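Local coordinates for metallo-beta-lactamase family protein (Thermus thermophilus, PDB 2ZO4), which binds two zinc ions in a metallo-beta-lactamase fold and probably acts as a metal-dependent hydrolase whose substrate is not established, at residues 256-261 and 290-295; 220-225 and 243-248; 11-16 and 22-27; 110-115 and 202-207; 266-271 and 294-299. All blocks are in the same frame, centred on the assembly; numbering follows the deposited sequence.

How the interactions relate
Interactions 1, 2, 3 and 5 are buried, whereas interaction 4 lies at the surface. Helix 286-301 serves both interaction 1 and interaction 5, whose centres are about 5 Å apart, meeting helix 240-261 in one and helix 268-275 in the other; helix 240-261 also enters interaction 2. These three helix contacts are mainly apolar: leucine against histidine and threonine, alanine on alanine with a glutamate at the margin, and leucine with alanine. Interaction 3, near the zinc site, differs in carrying four backbone hydrogen bonds between strands. Interaction 4 adds a bridging water to a small methyl contact, and its loop 202-207 touches helix 286-301 through Leu202 and Trp203.

Interaction 1 of 5, residues 256-261 and 290-295; sequences EALLAL and AETLAH
Leu258 of the long helix 240-261 meets His295 of helix 286-301, a helix assigned by sequence to the C-terminal family that accompanies the metallo-beta-lactamase fold in this protein. The backbones stay well apart, 7.9 Å between Leu258 CA and His295 CA, and the leucine spans the interval. Its CG stands anti to the backbone N (chi1 178°), which carries the two methyls out to the second helix. There CD2 presses against the beta carbon of the histidine, with 3.6 Å from Leu258 CD2 to His295 CB, and the two side chains cross obliquely. The same methyl lies 4.2 Å from Thr292 O, one turn earlier, while Leu258 CD1 faces Thr292 CG2 more loosely at 4.4 Å. The hydroxyl of Thr292 is hydrogen-bonded to Ala288 O within its own helix. Leu258 also packs on Leu296 and Leu299, and is thus buried along this helix.

The imidazole itself is held from both nitrogens. His295 NE2 is hydrogen-bonded to His251 ND1 of helix 240-261, a polar link between the same two helices. At the ND1 edge of the ring, Glu291 O takes two donors from opposite faces of its carbonyl plane: the backbone N of His295 at 3.1 Å, and His295 ND1 at 2.8 Å, with Glu291 O lying in the imidazole plane.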
# COMPACT_ATOMS: atom_id res chain seq x y z
N GLU A 256 7.52 13.29 -17.18
CA GLU A 256 7.69 14.42 -18.09
C GLU A 256 7.52 15.75 -17.35
O GLU A 256 8.29 16.69 -17.57
CB GLU A 256 6.69 14.33 -19.25
CG GLU A 256 6.94 13.18 -20.23
CD GLU A 256 5.86 13.07 -21.29
OE1 GLU A 256 5.29 14.11 -21.68
OE2 GLU A 256 5.58 11.93 -21.74
N ALA A 257 6.53 15.81 -16.46
CA ALA A 257 6.29 17.00 -15.64
C ALA A 257 7.46 17.31 -14.71
O ALA A 257 7.82 18.48 -14.54
CB ALA A 257 5.00 16.86 -14.84
N LEU A 258 8.06 16.27 -14.13
CA LEU A 258 9.21 16.44 -13.24
C LEU A 258 10.44 16.94 -14.01
O LEU A 258 11.15 17.83 -13.54
CB LEU A 258 9.51 15.13 -12.50
CG LEU A 258 10.71 15.06 -11.54
CD1 LEU A 258 10.69 16.18 -10.50
CD2 LEU A 258 10.75 13.70 -10.85
N LEU A 259 10.68 16.36 -15.18
CA LEU A 259 11.78 16.80 -16.06
C LEU A 259 11.68 18.29 -16.41
O LEU A 259 12.69 18.99 -16.42
CB LEU A 259 11.83 15.95 -17.33
CG LEU A 259 12.37 14.52 -17.16
CD1 LEU A 259 12.12 13.68 -18.41
CD2 LEU A 259 13.86 14.54 -16.81
N ALA A 260 10.46 18.76 -16.66
CA ALA A 260 10.19 20.16 -16.99
C ALA A 260 10.46 21.08 -15.80
O ALA A 260 10.93 22.21 -15.98
CB ALA A 260 8.76 20.33 -17.48
N LEU A 261 10.18 20.60 -14.59
CA LEU A 261 10.43 21.35 -13.36
C LEU A 261 11.92 21.55 -13.05
O LEU A 261 12.29 22.40 -12.24
CB LEU A 261 9.74 20.68 -12.17
CG LEU A 261 8.21 20.71 -12.12
CD1 LEU A 261 7.70 19.82 -11.00
CD2 LEU A 261 7.68 22.14 -11.95
N ALA A 290 8.07 11.66 -0.79
CA ALA A 290 8.52 10.30 -1.07
C ALA A 290 8.22 9.87 -2.51
O ALA A 290 9.02 9.17 -3.12
CB ALA A 290 7.92 9.32 -0.07
N GLU A 291 7.06 10.30 -3.03
CA GLU A 291 6.67 10.06 -4.42
C GLU A 291 7.61 10.78 -5.39
O GLU A 291 8.05 10.20 -6.38
CB GLU A 291 5.23 10.52 -4.67
CG GLU A 291 4.19 9.40 -4.70
CD GLU A 291 3.53 9.18 -6.07
OE1 GLU A 291 4.01 9.75 -7.08
OE2 GLU A 291 2.53 8.44 -6.13
N THR A 292 7.89 12.04 -5.08
CA THR A 292 8.80 12.86 -5.89
C THR A 292 10.21 12.26 -5.91
O THR A 292 10.85 12.22 -6.96
CB THR A 292 8.84 14.32 -5.38
OG1 THR A 292 7.51 14.84 -5.34
CG2 THR A 292 9.69 15.20 -6.30
N LEU A 293 10.66 11.78 -4.76
CA LEU A 293 11.96 11.12 -4.64
C LEU A 293 12.03 9.84 -5.47
O LEU A 293 13.04 9.58 -6.13
CB LEU A 293 12.29 10.85 -3.16
CG LEU A 293 13.65 10.22 -2.82
CD1 LEU A 293 14.81 10.96 -3.50
CD2 LEU A 293 13.84 10.20 -1.32
N ALA A 294 10.96 9.05 -5.43
CA ALA A 294 10.84 7.83 -6.23
C ALA A 294 10.96 8.09 -7.73
O ALA A 294 11.58 7.32 -8.46
CB ALA A 294 9.52 7.13 -5.93
N HIS A 295 10.34 9.18 -8.19
CA HIS A 295 10.38 9.55 -9.59
C HIS A 295 11.76 10.07 -10.00
O HIS A 295 12.24 9.76 -11.09
CB HIS A 295 9.29 10.57 -9.92
CG HIS A 295 7.93 9.97 -10.04
ND1 HIS A 295 7.23 9.49 -8.95
CD2 HIS A 295 7.14 9.75 -11.12
CE1 HIS A 295 6.06 9.01 -9.35
NE2 HIS A 295 5.99 9.16 -10.66

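Interaction 2 of 5, residues 220-225 and 243-248; sequences RLADLG and RAEELK
The end of helix 210-222 comes close to helix 240-261 at Ala222 and Ala244, whose CA atoms are 5.5 Å apart, a short spacing that two methyl side chains allow. Both beta carbons point toward the opposite segment, and Ala222 CB meets Ala244 CB at 3.8 Å. Ala244 CB also lies 4.0 Å from Ala222 CA, so this methyl rests against the backbone of its neighbour as well as its side chain. At the exposed margin Glu245 bends round to Ala222: its chain turns at chi2 (-58°), bringing OE2 to 4.0 Å from Ala222 CB, a carboxylate oxygen resting against a methyl.

Charged groups pair with one another around this small apolar centre. Lys248 NZ reaches back to helix 210-222 through a salt bridge with Asp219, and Asp223 pairs with Arg241. Within helix 240-261, Arg243 NH1 donates to Glu246 OE1 at 3.1 Å, on the anti side of the carboxylate, while Leu247 CD2 lies over one guanidinium face, offset toward its rim. Beyond Ala222 the chain turns through Gly225, with positive phi, toward strand 228-231. The arrangement is a close alanine-on-alanine helix contact, joining a helix that packs on the second sheet of the metallo-beta-lactamase fold to the long helix leading into the C-terminal region.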
# COMPACT_ATOMS: atom_id res chain seq x y z
N ARG A 220 1.68 -6.46 -14.97
CA ARG A 220 1.24 -7.77 -14.50
C ARG A 220 -0.28 -7.80 -14.33
O ARG A 220 -0.94 -8.72 -14.81
CB ARG A 220 1.95 -8.14 -13.19
CG ARG A 220 1.96 -9.62 -12.84
CD ARG A 220 1.05 -9.94 -11.65
NE ARG A 220 1.14 -11.35 -11.26
CZ ARG A 220 1.95 -11.84 -10.32
NH1 ARG A 220 2.77 -11.04 -9.65
NH2 ARG A 220 1.95 -13.14 -10.06
N LEU A 221 -0.82 -6.79 -13.65
CA LEU A 221 -2.27 -6.67 -13.45
C LEU A 221 -3.03 -6.42 -14.75
O LEU A 221 -4.15 -6.90 -14.90
CB LEU A 221 -2.59 -5.57 -12.43
CG LEU A 221 -2.05 -5.74 -11.01
CD1 LEU A 221 -2.49 -4.56 -10.13
CD2 LEU A 221 -2.47 -7.08 -10.39
N ALA A 222 -2.43 -5.67 -15.67
CA ALA A 222 -3.05 -5.38 -16.97
C ALA A 222 -3.32 -6.65 -17.78
O ALA A 222 -4.35 -6.77 -18.43
CB ALA A 222 -2.20 -4.41 -17.76
N ASP A 223 -2.38 -7.60 -17.73
CA ASP A 223 -2.46 -8.85 -18.49
C ASP A 223 -3.15 -9.98 -17.73
O ASP A 223 -3.31 -11.08 -18.25
CB ASP A 223 -1.05 -9.30 -18.90
CG ASP A 223 -0.32 -8.26 -19.75
OD1 ASP A 223 -0.92 -7.74 -20.71
OD2 ASP A 223 0.86 -7.98 -19.45
N LEU A 224 -3.57 -9.69 -16.49
CA LEU A 224 -4.15 -10.71 -15.62
C LEU A 224 -5.43 -11.33 -16.17
O LEU A 224 -5.65 -12.53 -16.04
CB LEU A 224 -4.40 -10.13 -14.22
CG LEU A 224 -4.73 -11.09 -13.06
CD1 LEU A 224 -3.58 -12.08 -12.78
CD2 LEU A 224 -5.06 -10.29 -11.81
N GLY A 225 -6.28 -10.50 -16.78
CA GLY A 225 -7.57 -10.96 -17.28
C GLY A 225 -8.67 -10.88 -16.24
O GLY A 225 -9.70 -11.55 -16.37
N ARG A 243 -7.59 0.70 -16.44
CA ARG A 243 -7.05 1.50 -15.33
C ARG A 243 -5.54 1.33 -15.17
O ARG A 243 -4.83 2.30 -14.91
CB ARG A 243 -7.78 1.18 -14.02
CG ARG A 243 -7.43 2.12 -12.86
CD ARG A 243 -7.65 3.59 -13.23
NE ARG A 243 -7.13 4.50 -12.22
CZ ARG A 243 -6.73 5.75 -12.45
NH1 ARG A 243 -6.77 6.26 -13.67
NH2 ARG A 243 -6.27 6.49 -11.44
N ALA A 244 -5.05 0.10 -15.33
CA ALA A 244 -3.61 -0.18 -15.28
C ALA A 244 -2.86 0.59 -16.37
O ALA A 244 -1.78 1.14 -16.12
CB ALA A 244 -3.36 -1.67 -15.40
N GLU A 245 -3.43 0.63 -17.57
CA GLU A 245 -2.86 1.40 -18.67
C GLU A 245 -2.94 2.91 -18.41
O GLU A 245 -2.02 3.64 -18.78
CB GLU A 245 -3.52 1.05 -20.01
CG GLU A 245 -3.14 -0.34 -20.56
CD GLU A 245 -1.64 -0.51 -20.77
OE1 GLU A 245 -0.99 0.41 -21.32
OE2 GLU A 245 -1.10 -1.58 -20.39
N GLU A 246 -4.02 3.36 -17.77
CA GLU A 246 -4.17 4.76 -17.38
C GLU A 246 -3.12 5.21 -16.35
O GLU A 246 -2.61 6.32 -16.42
CB GLU A 246 -5.58 5.04 -16.85
CG GLU A 246 -6.65 5.14 -17.94
CD GLU A 246 -8.08 5.17 -17.40
OE1 GLU A 246 -8.27 5.20 -16.16
OE2 GLU A 246 -9.01 5.15 -18.22
N LEU A 247 -2.82 4.33 -15.40
CA LEU A 247 -1.84 4.64 -14.35
C LEU A 247 -0.41 4.62 -14.88
O LEU A 247 0.45 5.36 -14.40
CB LEU A 247 -1.99 3.69 -13.16
CG LEU A 247 -3.21 3.95 -12.27
CD1 LEU A 247 -3.42 2.80 -11.29
CD2 LEU A 247 -3.07 5.27 -11.54
N LYS A 248 -0.18 3.77 -15.88
CA LYS A 248 1.07 3.77 -16.64
C LYS A 248 1.28 5.13 -17.28
O LYS A 248 2.32 5.76 -17.10
CB LYS A 248 0.98 2.71 -17.74
CG LYS A 248 2.15 1.78 -17.80
CD LYS A 248 1.98 0.67 -16.79
CE LYS A 248 2.80 -0.54 -17.17
NZ LYS A 248 4.27 -0.38 -16.94

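Interaction 3 of 5, residues 11-16 and 22-27; sequences LPVPIP and VNLYLL
Residues 11-16 and 22-27 belong to the beta hairpin of strands 8-14 and 21-29 at the edge of the six-stranded sheet of the metallo-beta-lactamase fold. Leu11 and Leu24 make one antiparallel hydrogen-bonded pair, with Leu11 N to Leu24 O at 2.8 Å and Leu24 N to Leu11 O at 2.9 Å. Val13 and Val22 make the next, with both N-to-O distances, Val13 N to Val22 O and Val22 N to Val13 O, at 2.8 Å. Pro12, which has no N-H to give, sits opposite Asn23 in the non-hydrogen-bonded pair between them; its CA instead leans on Val22 O in a C-H...O contact.

Leu11, Val13, Val22 and Leu24 share one face of the sheet. With CG1 of Val13 anti to the backbone N (chi1 176°), CG2 is placed beside that nitrogen, where it meets Leu24 CD1 at 3.9 Å; Leu11 CD1 rests on Leu26 CB at 3.7 Å. Past the strand, Ile15 crosses Val22 at about a right angle, its CG2 3.7 Å from Val22 CG1. Helix 43-55 covers this face through Leu49 and Ala45. On the other face, Asn23 ND2 is hydrogen-bonded to Phe234 O and Ala231 O, tying the hairpin to the second sheet's side of the fold. Val22 and Ile15 approach the side chains of His75 and Asp74, zinc ligands, so the hairpin's turn end borders the dinuclear zinc site.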
# COMPACT_ATOMS: atom_id res chain seq x y z
N LEU A 11 -16.23 -3.58 3.30
CA LEU A 11 -16.29 -2.94 4.62
C LEU A 11 -15.51 -1.61 4.61
O LEU A 11 -14.30 -1.60 4.86
CB LEU A 11 -15.73 -3.87 5.70
CG LEU A 11 -16.63 -4.93 6.36
CD1 LEU A 11 -17.16 -5.94 5.38
CD2 LEU A 11 -15.89 -5.64 7.48
N PRO A 12 -16.20 -0.50 4.30
CA PRO A 12 -15.57 0.82 4.32
C PRO A 12 -15.35 1.34 5.74
O PRO A 12 -16.27 1.35 6.55
CB PRO A 12 -16.59 1.71 3.57
CG PRO A 12 -17.58 0.76 2.95
CD PRO A 12 -17.61 -0.41 3.87
N VAL A 13 -14.12 1.76 6.04
CA VAL A 13 -13.75 2.18 7.39
C VAL A 13 -13.06 3.55 7.35
O VAL A 13 -12.17 3.76 6.53
CB VAL A 13 -12.83 1.13 8.08
CG1 VAL A 13 -12.37 1.60 9.45
CG2 VAL A 13 -13.55 -0.21 8.22
N PRO A 14 -13.49 4.50 8.22
CA PRO A 14 -12.87 5.83 8.26
C PRO A 14 -11.43 5.81 8.77
O PRO A 14 -11.12 5.08 9.71
CB PRO A 14 -13.76 6.62 9.23
CG PRO A 14 -15.02 5.80 9.37
CD PRO A 14 -14.59 4.38 9.19
N ILE A 15 -10.57 6.60 8.13
CA ILE A 15 -9.16 6.70 8.50
C ILE A 15 -8.72 8.17 8.60
O ILE A 15 -9.18 9.00 7.81
CB ILE A 15 -8.23 5.90 7.53
CG1 ILE A 15 -8.42 6.35 6.07
CG2 ILE A 15 -8.45 4.40 7.69
CD1 ILE A 15 -7.35 5.84 5.11
N PRO A 16 -7.84 8.48 9.57
CA PRO A 16 -7.44 9.87 9.80
C PRO A 16 -6.36 10.36 8.82
O PRO A 16 -5.44 11.08 9.23
CB PRO A 16 -6.90 9.84 11.23
CG PRO A 16 -6.34 8.47 11.38
CD PRO A 16 -7.20 7.56 10.52
N VAL A 22 -10.73 3.57 4.10
CA VAL A 22 -10.09 2.35 3.63
C VAL A 22 -11.15 1.27 3.39
O VAL A 22 -12.14 1.19 4.13
CB VAL A 22 -8.97 1.87 4.60
CG1 VAL A 22 -9.56 1.36 5.94
CG2 VAL A 22 -8.09 0.80 3.94
N ASN A 23 -10.95 0.48 2.34
CA ASN A 23 -11.82 -0.65 2.03
C ASN A 23 -11.23 -1.97 2.52
O ASN A 23 -10.18 -2.42 2.04
CB ASN A 23 -12.07 -0.74 0.52
CG ASN A 23 -12.80 0.46 -0.03
OD1 ASN A 23 -13.66 1.04 0.64
ND2 ASN A 23 -12.46 0.85 -1.25
N LEU A 24 -11.92 -2.58 3.48
CA LEU A 24 -11.60 -3.92 3.95
C LEU A 24 -12.56 -4.90 3.30
O LEU A 24 -13.65 -4.51 2.84
CB LEU A 24 -11.72 -4.01 5.47
CG LEU A 24 -11.16 -2.89 6.35
CD1 LEU A 24 -11.27 -3.29 7.81
CD2 LEU A 24 -9.72 -2.54 5.99
N TYR A 25 -12.17 -6.17 3.25
CA TYR A 25 -12.99 -7.20 2.63
C TYR A 25 -13.14 -8.41 3.55
O TYR A 25 -12.16 -9.02 3.96
CB TYR A 25 -12.44 -7.57 1.24
CG TYR A 25 -12.46 -6.38 0.31
CD1 TYR A 25 -13.61 -6.06 -0.41
CD2 TYR A 25 -11.35 -5.54 0.19
CE1 TYR A 25 -13.65 -4.94 -1.24
CE2 TYR A 25 -11.39 -4.42 -0.63
CZ TYR A 25 -12.54 -4.13 -1.34
OH TYR A 25 -12.59 -3.02 -2.16
N LEU A 26 -14.40 -8.72 3.88
CA LEU A 26 -14.74 -9.82 4.78
C LEU A 26 -15.14 -11.04 3.96
O LEU A 26 -16.01 -10.96 3.08
CB LEU A 26 -15.89 -9.38 5.70
CG LEU A 26 -16.37 -10.18 6.93
CD1 LEU A 26 -16.99 -11.54 6.58
CD2 LEU A 26 -15.26 -10.35 7.97
N LEU A 27 -14.50 -12.17 4.25
CA LEU A 27 -14.83 -13.44 3.61
C LEU A 27 -15.41 -14.38 4.65
O LEU A 27 -14.79 -14.62 5.68
CB LEU A 27 -13.60 -14.07 2.94
CG LEU A 27 -13.09 -13.50 1.61
CD1 LEU A 27 -12.38 -12.17 1.80
CD2 LEU A 27 -12.16 -14.49 0.94

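Interaction 4 of 5, residues 110-115 and 202-207; sequences AEASWR and LWAYTR
Ala204, near the start of a type I turn running from Trp203 to Thr206, packs against the first turn of helix 110-119. The apolar part of the contact is small. Ala112 CB and Ala204 CB, each directed toward the other segment, meet at 3.8 Å, and the backbones come close here, with 5.1 Å between Ser113 CA and Ala204 CA. Ala204 CB also lies 3.7 Å from Ser113 OG, so it sits against the methyl of Ala112 and the hydroxyl and backbone N of Ser113.

The polar part runs through water. One water donates to Ser113 OG at 3.0 Å and accepts from Ala204 N at 2.9 Å, bridging helix and turn where no direct hydrogen bond joins them. Ser113 OG is placed beside its own backbone N (chi1 -58°), and it is also hydrogen-bonded to Phe109 O, one turn earlier in the chain; the serine therefore links the residue just before its helix to the water.

Bonds within the loop hold the turn in shape. Trp203 N donates to Thr206 OG1 at 2.9 Å, while the backbone bond from Thr206 N to Trp203 O is weak. Outside the pair, Tyr205 OH is hydrogen-bonded to His71 NE2, Arg207 forms salt bridges with Asp213 and Glu94, and Trp203 packs on Phe287 and Ala290 of helix 286-301. The contact is thus a water-bridged surface junction of helix 110-119 with a beta turn that belongs to the long connection between strand 185-189 and helix 210-222 of the metallo-beta-lactamase fold.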
# COMPACT_ATOMS: atom_id res chain seq x y z
N ALA A 110 14.87 4.71 11.82
CA ALA A 110 14.56 6.06 12.29
C ALA A 110 15.52 7.15 11.79
O ALA A 110 15.08 8.13 11.19
CB ALA A 110 14.47 6.09 13.82
N GLU A 111 16.82 6.96 12.03
CA GLU A 111 17.85 7.93 11.64
C GLU A 111 17.92 8.11 10.12
O GLU A 111 18.03 9.24 9.64
CB GLU A 111 19.22 7.51 12.18
N ALA A 112 17.86 7.00 9.39
CA ALA A 112 17.88 7.02 7.92
C ALA A 112 16.65 7.73 7.35
O ALA A 112 16.76 8.47 6.37
CB ALA A 112 18.00 5.62 7.37
N SER A 113 15.48 7.49 7.96
CA SER A 113 14.24 8.15 7.56
C SER A 113 14.36 9.67 7.64
O SER A 113 13.97 10.37 6.71
CB SER A 113 13.05 7.67 8.40
OG SER A 113 12.87 6.27 8.31
N TRP A 114 14.89 10.18 8.75
CA TRP A 114 15.06 11.62 8.95
C TRP A 114 16.14 12.19 8.03
O TRP A 114 15.94 13.24 7.42
CB TRP A 114 15.38 11.97 10.41
CG TRP A 114 14.45 11.37 11.45
CD1 TRP A 114 14.80 10.90 12.68
CD2 TRP A 114 13.02 11.18 11.34
NE1 TRP A 114 13.69 10.42 13.34
CE2 TRP A 114 12.59 10.58 12.54
CE3 TRP A 114 12.08 11.45 10.34
CZ2 TRP A 114 11.25 10.25 12.78
CZ3 TRP A 114 10.74 11.12 10.57
CH2 TRP A 114 10.34 10.53 11.79
N ARG A 115 17.27 11.49 7.95
CA ARG A 115 18.38 11.89 7.08
C ARG A 115 17.96 11.97 5.61
O ARG A 115 18.39 12.88 4.90
CB ARG A 115 19.56 10.93 7.25
N LEU A 202 9.53 6.50 -2.06
CA LEU A 202 10.85 6.00 -1.70
C LEU A 202 11.12 6.36 -0.24
O LEU A 202 11.27 7.54 0.10
CB LEU A 202 11.94 6.58 -2.62
CG LEU A 202 13.28 5.83 -2.67
CD1 LEU A 202 13.93 5.96 -4.05
CD2 LEU A 202 14.24 6.29 -1.57
N TRP A 203 11.15 5.34 0.61
CA TRP A 203 11.42 5.50 2.03
C TRP A 203 12.76 4.86 2.37
O TRP A 203 13.40 4.25 1.50
CB TRP A 203 10.29 4.88 2.87
CG TRP A 203 8.91 5.30 2.42
CD1 TRP A 203 8.08 4.62 1.57
CD2 TRP A 203 8.20 6.50 2.79
NE1 TRP A 203 6.91 5.31 1.39
CE2 TRP A 203 6.96 6.47 2.13
CE3 TRP A 203 8.50 7.58 3.63
CZ2 TRP A 203 6.01 7.48 2.27
CZ3 TRP A 203 7.56 8.60 3.76
CH2 TRP A 203 6.33 8.54 3.09
N ALA A 204 13.19 4.98 3.62
CA ALA A 204 14.47 4.42 4.08
C ALA A 204 14.56 2.89 3.96
O ALA A 204 15.65 2.34 3.83
CB ALA A 204 14.76 4.87 5.51
N TYR A 205 13.41 2.21 4.00
CA TYR A 205 13.36 0.74 3.97
C TYR A 205 12.99 0.15 2.62
O TYR A 205 12.92 -1.07 2.46
CB TYR A 205 12.39 0.22 5.05
CG TYR A 205 10.99 0.80 4.97
CD1 TYR A 205 10.06 0.31 4.05
CD2 TYR A 205 10.60 1.82 5.84
CE1 TYR A 205 8.77 0.85 3.99
CE2 TYR A 205 9.31 2.36 5.78
CZ TYR A 205 8.40 1.87 4.86
OH TYR A 205 7.13 2.40 4.80
N THR A 206 12.73 1.02 1.64
CA THR A 206 12.22 0.63 0.33
C THR A 206 13.29 -0.05 -0.54
O THR A 206 14.48 0.22 -0.39
CB THR A 206 11.64 1.89 -0.40
OG1 THR A 206 10.66 2.51 0.43
CG2 THR A 206 10.97 1.51 -1.72
N ARG A 207 12.85 -0.95 -1.42
CA ARG A 207 13.68 -1.48 -2.52
C ARG A 207 14.27 -0.33 -3.35
O ARG A 207 13.80 0.81 -3.26
CB ARG A 207 12.84 -2.41 -3.41
CG ARG A 207 12.48 -3.75 -2.77
CD ARG A 207 11.19 -4.35 -3.35
NE ARG A 207 11.30 -4.65 -4.78
CZ ARG A 207 11.80 -5.77 -5.29
NH1 ARG A 207 12.25 -6.73 -4.49
NH2 ARG A 207 11.85 -5.94 -6.61
O HOH W 1 11.65 6.41 5.57

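Interaction 5 of 5, residues 266-271 and 294-299; sequences KTAWEL and AHLEYL
Leu296 of helix 286-301 packs on helix 268-275, where its CD1 meets both Ala268 and Leu271 and its CD2 meets Leu271. The tight part is this three-residue cluster, all of it buried. Leu296 CD1 touches Ala268 CB at 3.7 Å and Leu271 CD1 at 3.9 Å, and Leu296 CD2 also lies 3.9 Å from Leu271 CD1, so the leucine fork straddles that methyl. Both leucines hold CG beside the backbone N and anti to the carbonyl carbon (chi1 -75° for Leu296). The backbones themselves remain 7.7 Å apart at Ala268 CA and Leu296 CA. Leu271 also packs on Leu261, and Leu296 on Tyr314 of strand 313-316, so the cluster joins the small helical C-terminal unit, assigned by sequence to a clan of helix-turn-helix domains, to the two-stranded hairpin that follows it.

The N-terminal end of helix 268-275 is looser and partly exposed. Thr267, at the N-cap, and Glu270 form a capping box: Glu270 N donates to Thr267 OG1, a weak bond of 3.3 Å, and Thr267 N donates in return to Glu270 OE1 at 3.2 Å. The latter reaches the anti side of the carboxylate, 33° out of its plane. Glu270 OE1 has a second partner in Arg313, with which it forms a salt bridge, while Lys266 NZ is hydrogen-bonded to Leu261 O at the end of helix 240-261.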
# COMPACT_ATOMS: atom_id res chain seq x y z
N LYS A 266 17.55 21.50 -8.32
CA LYS A 266 16.51 21.57 -7.29
C LYS A 266 16.53 20.35 -6.36
O LYS A 266 16.94 19.26 -6.76
CB LYS A 266 15.13 21.71 -7.93
CG LYS A 266 14.88 23.06 -8.61
CD LYS A 266 13.45 23.17 -9.10
CE LYS A 266 13.21 24.49 -9.82
NZ LYS A 266 11.81 24.56 -10.34
N THR A 267 16.07 20.55 -5.13
CA THR A 267 15.97 19.48 -4.15
C THR A 267 14.62 18.78 -4.29
O THR A 267 13.67 19.35 -4.82
CB THR A 267 16.08 20.01 -2.71
OG1 THR A 267 14.88 20.72 -2.38
CG2 THR A 267 17.28 20.94 -2.56
N ALA A 268 14.54 17.54 -3.81
CA ALA A 268 13.29 16.77 -3.84
C ALA A 268 12.15 17.46 -3.07
O ALA A 268 10.99 17.34 -3.44
CB ALA A 268 13.52 15.37 -3.32
N TRP A 269 12.49 18.17 -2.00
CA TRP A 269 11.48 18.88 -1.22
C TRP A 269 10.80 20.00 -2.02
O TRP A 269 9.57 20.05 -2.07
CB TRP A 269 12.06 19.44 0.08
CG TRP A 269 11.09 20.33 0.79
CD1 TRP A 269 11.12 21.70 0.85
CD2 TRP A 269 9.92 19.93 1.53
NE1 TRP A 269 10.06 22.17 1.58
CE2 TRP A 269 9.30 21.11 2.01
CE3 TRP A 269 9.35 18.69 1.83
CZ2 TRP A 269 8.14 21.08 2.78
CZ3 TRP A 269 8.18 18.66 2.59
CH2 TRP A 269 7.59 19.86 3.06
N GLU A 270 11.59 20.88 -2.63
CA GLU A 270 11.02 21.99 -3.41
C GLU A 270 10.28 21.50 -4.65
O GLU A 270 9.26 22.07 -5.04
CB GLU A 270 12.08 23.04 -3.75
CG GLU A 270 13.11 22.65 -4.81
CD GLU A 270 14.07 23.78 -5.13
OE1 GLU A 270 15.26 23.65 -4.78
OE2 GLU A 270 13.63 24.80 -5.71
N LEU A 271 10.80 20.43 -5.27
CA LEU A 271 10.16 19.80 -6.42
C LEU A 271 8.79 19.22 -6.08
O LEU A 271 7.85 19.31 -6.87
CB LEU A 271 11.06 18.72 -7.01
CG LEU A 271 12.29 19.20 -7.78
CD1 LEU A 271 13.26 18.05 -7.99
CD2 LEU A 271 11.89 19.84 -9.11
N ALA A 294 10.96 9.05 -5.43
CA ALA A 294 10.84 7.83 -6.23
C ALA A 294 10.96 8.09 -7.73
O ALA A 294 11.58 7.32 -8.46
CB ALA A 294 9.52 7.13 -5.93
N HIS A 295 10.34 9.18 -8.19
CA HIS A 295 10.38 9.55 -9.59
C HIS A 295 11.76 10.07 -10.00
O HIS A 295 12.24 9.76 -11.09
CB HIS A 295 9.29 10.57 -9.92
CG HIS A 295 7.93 9.97 -10.04
ND1 HIS A 295 7.23 9.49 -8.95
CD2 HIS A 295 7.14 9.75 -11.12
CE1 HIS A 295 6.06 9.01 -9.35
NE2 HIS A 295 5.99 9.16 -10.66
N LEU A 296 12.39 10.85 -9.12
CA LEU A 296 13.75 11.34 -9.34
C LEU A 296 14.77 10.20 -9.45
O LEU A 296 15.66 10.24 -10.30
CB LEU A 296 14.16 12.30 -8.23
CG LEU A 296 13.55 13.71 -8.28
CD1 LEU A 296 13.62 14.37 -6.91
CD2 LEU A 296 14.24 14.57 -9.35
N GLU A 297 14.64 9.19 -8.60
CA GLU A 297 15.58 8.07 -8.59
C GLU A 297 15.37 7.13 -9.78
O GLU A 297 16.31 6.48 -10.24
CB GLU A 297 15.55 7.33 -7.25
CG GLU A 297 16.28 8.08 -6.13
CD GLU A 297 17.76 8.34 -6.44
OE1 GLU A 297 18.56 7.40 -6.31
OE2 GLU A 297 18.12 9.48 -6.80
N TYR A 298 14.14 7.08 -10.27
CA TYR A 298 13.82 6.38 -11.51
C TYR A 298 14.51 7.06 -12.69
O TYR A 298 15.11 6.40 -13.54
CB TYR A 298 12.30 6.35 -11.71
CG TYR A 298 11.84 5.60 -12.94
CD1 TYR A 298 11.54 4.24 -12.87
CD2 TYR A 298 11.68 6.25 -14.16
CE1 TYR A 298 11.11 3.55 -13.99
CE2 TYR A 298 11.25 5.56 -15.29
CZ TYR A 298 10.97 4.21 -15.20
OH TYR A 298 10.54 3.53 -16.30
N LEU A 299 14.41 8.39 -12.74
CA LEU A 299 15.03 9.19 -13.80
C LEU A 299 16.55 9.13 -13.75
O LEU A 299 17.21 9.12 -14.79
CB LEU A 299 14.56 10.64 -13.73
CG LEU A 299 13.10 10.92 -14.11
CD1 LEU A 299 12.74 12.38 -13.85
CD2 LEU A 299 12.81 10.56 -15.57